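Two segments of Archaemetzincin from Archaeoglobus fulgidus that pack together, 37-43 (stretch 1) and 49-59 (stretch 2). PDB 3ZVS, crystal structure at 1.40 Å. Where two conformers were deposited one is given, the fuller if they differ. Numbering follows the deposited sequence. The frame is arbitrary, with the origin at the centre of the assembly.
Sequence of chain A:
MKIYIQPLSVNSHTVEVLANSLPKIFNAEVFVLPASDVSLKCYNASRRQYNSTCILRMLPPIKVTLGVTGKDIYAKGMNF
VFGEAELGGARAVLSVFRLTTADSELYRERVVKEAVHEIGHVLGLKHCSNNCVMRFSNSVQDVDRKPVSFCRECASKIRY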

# COMPACT_ATOMS: atom_id res chain seq x y z
N ASP A 37 15.15 2.92 -7.19
CA ASP A 37 14.86 1.54 -7.52
C ASP A 37 14.76 0.74 -6.23
O ASP A 37 15.57 0.93 -5.31
CB ASP A 37 15.97 0.95 -8.39
CG ASP A 37 16.09 1.62 -9.74
OD1 ASP A 37 15.19 2.36 -10.19
OD2 ASP A 37 17.16 1.42 -10.37
N VAL A 38 13.81 -0.19 -6.16
CA VAL A 38 13.67 -1.04 -5.00
C VAL A 38 14.99 -1.82 -4.82
O VAL A 38 15.64 -2.22 -5.79
CB VAL A 38 12.38 -1.90 -5.09
CG1 VAL A 38 12.46 -2.93 -6.24
CG2 VAL A 38 12.10 -2.56 -3.77
N SER A 39 15.41 -1.99 -3.57
CA SER A 39 16.73 -2.56 -3.29
C SER A 39 16.84 -4.01 -3.73
O SER A 39 16.04 -4.85 -3.34
CB SER A 39 17.04 -2.46 -1.79
OG SER A 39 18.36 -2.97 -1.54
N LEU A 40 17.90 -4.31 -4.50
CA LEU A 40 18.26 -5.70 -4.79
C LEU A 40 18.59 -6.53 -3.55
O LEU A 40 18.49 -7.74 -3.59
CB LEU A 40 19.42 -5.76 -5.80
CG LEU A 40 19.03 -5.35 -7.21
CD1 LEU A 40 20.30 -5.16 -8.03
CD2 LEU A 40 18.10 -6.34 -7.88
N LYS A 41 18.93 -5.89 -2.42
CA LYS A 41 19.09 -6.60 -1.16
C LYS A 41 17.84 -7.41 -0.83
O LYS A 41 17.90 -8.40 -0.16
CB LYS A 41 19.33 -5.64 0.01
CG LYS A 41 20.62 -4.82 -0.09
CD LYS A 41 21.84 -5.71 0.04
CE LYS A 41 23.15 -4.90 -0.07
NZ LYS A 41 23.30 -3.92 1.04
N CYS A 42 16.70 -6.90 -1.30
CA CYS A 42 15.40 -7.46 -0.94
C CYS A 42 14.83 -8.35 -2.04
O CYS A 42 13.68 -8.73 -1.96
CB CYS A 42 14.41 -6.33 -0.64
SG CYS A 42 14.75 -5.38 0.86
N TYR A 43 15.64 -8.69 -3.05
CA TYR A 43 15.21 -9.52 -4.16
C TYR A 43 15.49 -10.95 -3.86
O TYR A 43 16.63 -11.31 -3.47
CB TYR A 43 15.92 -9.09 -5.46
CG TYR A 43 15.66 -9.95 -6.69
CD1 TYR A 43 14.41 -9.98 -7.34
CD2 TYR A 43 16.68 -10.73 -7.23
CE1 TYR A 43 14.21 -10.78 -8.47
CE2 TYR A 43 16.48 -11.53 -8.35
CZ TYR A 43 15.24 -11.54 -8.97
OH TYR A 43 15.09 -12.36 -10.08
N GLN A 49 10.66 -12.39 -6.84
CA GLN A 49 9.87 -11.44 -6.07
C GLN A 49 10.73 -10.77 -5.03
O GLN A 49 11.77 -11.31 -4.63
CB GLN A 49 8.73 -12.14 -5.31
CG GLN A 49 7.77 -12.92 -6.16
CD GLN A 49 6.82 -13.73 -5.32
OE1 GLN A 49 7.25 -14.60 -4.57
NE2 GLN A 49 5.52 -13.47 -5.41
N TYR A 50 10.28 -9.62 -4.54
CA TYR A 50 10.95 -8.89 -3.48
C TYR A 50 10.25 -9.15 -2.16
O TYR A 50 9.01 -9.27 -2.08
CB TYR A 50 10.98 -7.38 -3.79
CG TYR A 50 11.90 -7.03 -4.93
CD1 TYR A 50 11.55 -7.30 -6.26
CD2 TYR A 50 13.15 -6.43 -4.69
CE1 TYR A 50 12.41 -6.99 -7.33
CE2 TYR A 50 14.01 -6.11 -5.74
CZ TYR A 50 13.65 -6.38 -7.05
OH TYR A 50 14.52 -6.08 -8.08
N ASN A 51 11.03 -9.28 -1.09
CA ASN A 51 10.46 -9.50 0.22
C ASN A 51 10.00 -8.18 0.84
O ASN A 51 10.77 -7.22 0.98
CB ASN A 51 11.49 -10.19 1.11
CG ASN A 51 10.94 -10.47 2.49
OD1 ASN A 51 10.90 -9.60 3.34
ND2 ASN A 51 10.48 -11.70 2.70
N SER A 52 8.71 -8.12 1.20
CA SER A 52 8.13 -6.92 1.74
C SER A 52 8.68 -6.46 3.07
O SER A 52 8.80 -5.25 3.33
CB SER A 52 6.60 -7.12 1.86
OG SER A 52 6.26 -8.18 2.73
N THR A 53 9.05 -7.44 3.93
CA THR A 53 9.58 -7.14 5.25
C THR A 53 10.94 -6.44 5.12
O THR A 53 11.24 -5.49 5.82
CB THR A 53 9.71 -8.42 6.06
OG1 THR A 53 8.52 -9.19 5.90
CG2 THR A 53 9.93 -8.11 7.54
N CYS A 54 11.74 -6.95 4.19
CA CYS A 54 13.00 -6.36 3.82
C CYS A 54 12.79 -4.90 3.38
O CYS A 54 13.49 -4.00 3.85
CB CYS A 54 13.64 -7.23 2.74
SG CYS A 54 15.30 -6.77 2.20
N ILE A 55 11.85 -4.67 2.46
CA ILE A 55 11.59 -3.32 1.96
C ILE A 55 11.20 -2.39 3.10
O ILE A 55 11.71 -1.28 3.21
CB ILE A 55 10.49 -3.33 0.90
CG1 ILE A 55 10.98 -4.08 -0.35
CG2 ILE A 55 10.07 -1.92 0.56
CD1 ILE A 55 9.87 -4.37 -1.33
N LEU A 56 10.32 -2.84 3.97
CA LEU A 56 9.91 -2.01 5.11
C LEU A 56 11.09 -1.53 5.94
O LEU A 56 11.16 -0.39 6.36
CB LEU A 56 8.99 -2.77 6.07
CG LEU A 56 7.55 -2.95 5.72
CD1 LEU A 56 6.82 -3.64 6.87
CD2 LEU A 56 6.91 -1.60 5.44
N ARG A 57 12.03 -2.44 6.22
CA ARG A 57 13.17 -2.13 7.07
C ARG A 57 14.00 -1.00 6.51
O ARG A 57 14.65 -0.27 7.24
CB ARG A 57 14.08 -3.36 7.21
CG ARG A 57 13.83 -4.18 8.45
CD ARG A 57 15.03 -5.11 8.76
NE ARG A 57 15.46 -5.87 7.59
CZ ARG A 57 14.87 -6.99 7.18
NH1 ARG A 57 13.82 -7.47 7.82
NH2 ARG A 57 15.32 -7.58 6.10
N MET A 58 14.00 -0.85 5.19
CA MET A 58 14.86 0.12 4.52
C MET A 58 14.19 1.51 4.38
O MET A 58 14.84 2.52 4.07
CB MET A 58 15.32 -0.50 3.19
CG MET A 58 16.23 -1.76 3.37
SD MET A 58 16.79 -2.74 1.90
CE MET A 58 18.01 -1.64 1.23
N LEU A 59 12.89 1.59 4.67
CA LEU A 59 12.20 2.85 4.63
C LEU A 59 12.54 3.66 5.88
O LEU A 59 12.82 3.08 6.93
CB LEU A 59 10.68 2.59 4.56
CG LEU A 59 10.19 2.03 3.23
CD1 LEU A 59 8.72 1.63 3.33
CD2 LEU A 59 10.41 3.02 2.08
O HOH W 1 15.57 -3.56 -8.16

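A disulfide ties the two stretches together covalently: Cys42 SG and Cys54 SG lie 2.0 Å apart, with a chi3 of -85° that is close to the relaxed geometry for such a bond. Cys42 reaches it in the m rotamer and Cys54 in the t rotamer, and both CA-to-CB bonds point toward the opposing stretch, so the link spans the gap between a turn and the first half of a helix without strain in its dihedral. Cys42, Cys54 and Met58 were each deposited in two conformers, and the distances here are for the one given. Cys42 is buried, and its sulfur also packs against the helix backbone, with Cys42 SG 3.4 Å from Ile55 N, and against the thioether of Met58, with Cys42 SG and Met58 SD 3.5 Å apart. The long, unbranched side chain of Met58 follows the turn, with Met58 SD 4.3 Å from Lys41 CB and Met58 CE 3.1 Å from Ser39 OG.

The backbone of Cys42 supplies a second link. Its carbonyl accepts a hydrogen bond from Asn51 N (Cys42 O to Asn51 N, 2.8 Å, 157° at the hydrogen) and also receives a CA-H...O contact from Tyr50 (Cys42 O to Tyr50 CA, 3.1 Å). One oxygen thus meets two successive residues of the strand. Beside it, Tyr43 and Tyr50 form an antiparallel, non-hydrogen-bonded bridge pair, with their CA atoms 4.4 Å apart and their side chains on the same face of the sheet.

Tyr50 is the centrepiece of the noncovalent packing and has the largest area covered by the other stretch. Its ring is sandwiched: Val38 CG1 sits over one face, 3.6 Å from Tyr50 CE2, and Tyr43 CB over the opposite face, also 3.6 Å from Tyr50 CE2. Both are CH-pi contacts, for which a flat aromatic ring offers two broad apolar surfaces. Ser39 O approaches the ring edge, 3.4 Å from Tyr50 CE2. The rings of Tyr43 and Tyr50 meet obliquely, their centroids 5.2 Å apart and their planes at 52°. At the far end of Tyr50, the hydroxyl lets a buried side chain keep a polar partner: a water donates to Tyr50 OH and to Val38 O, each 2.7 Å from the water oxygen, and so bridges the stretches.

Val38 is compact and buried, and its second methyl extends the apolar patch to the helix, with Val38 CG2 3.8 Å from Ile55 CD1. Ile55 also borders the disulfide, with Ile55 CG1 lying 4.1 Å from Cys42 CB.

Local bonds hold each side in shape. In the turn, Cys42 N donates to Ser39 O (3.0 Å), and Lys41 N donates to Ser39 OG (3.1 Å), so the small serine braces the bend that presents Cys42. In stretch 2, Asn51 caps the helix, with Asn51 OD1 accepting from Cys54 N at 2.9 Å. Asn51 thus hydrogen-bonds to Cys42 O through its backbone N, while its OD1 caps the helix that carries Cys54. Together the stretches bury 563 Å², summed over both sides.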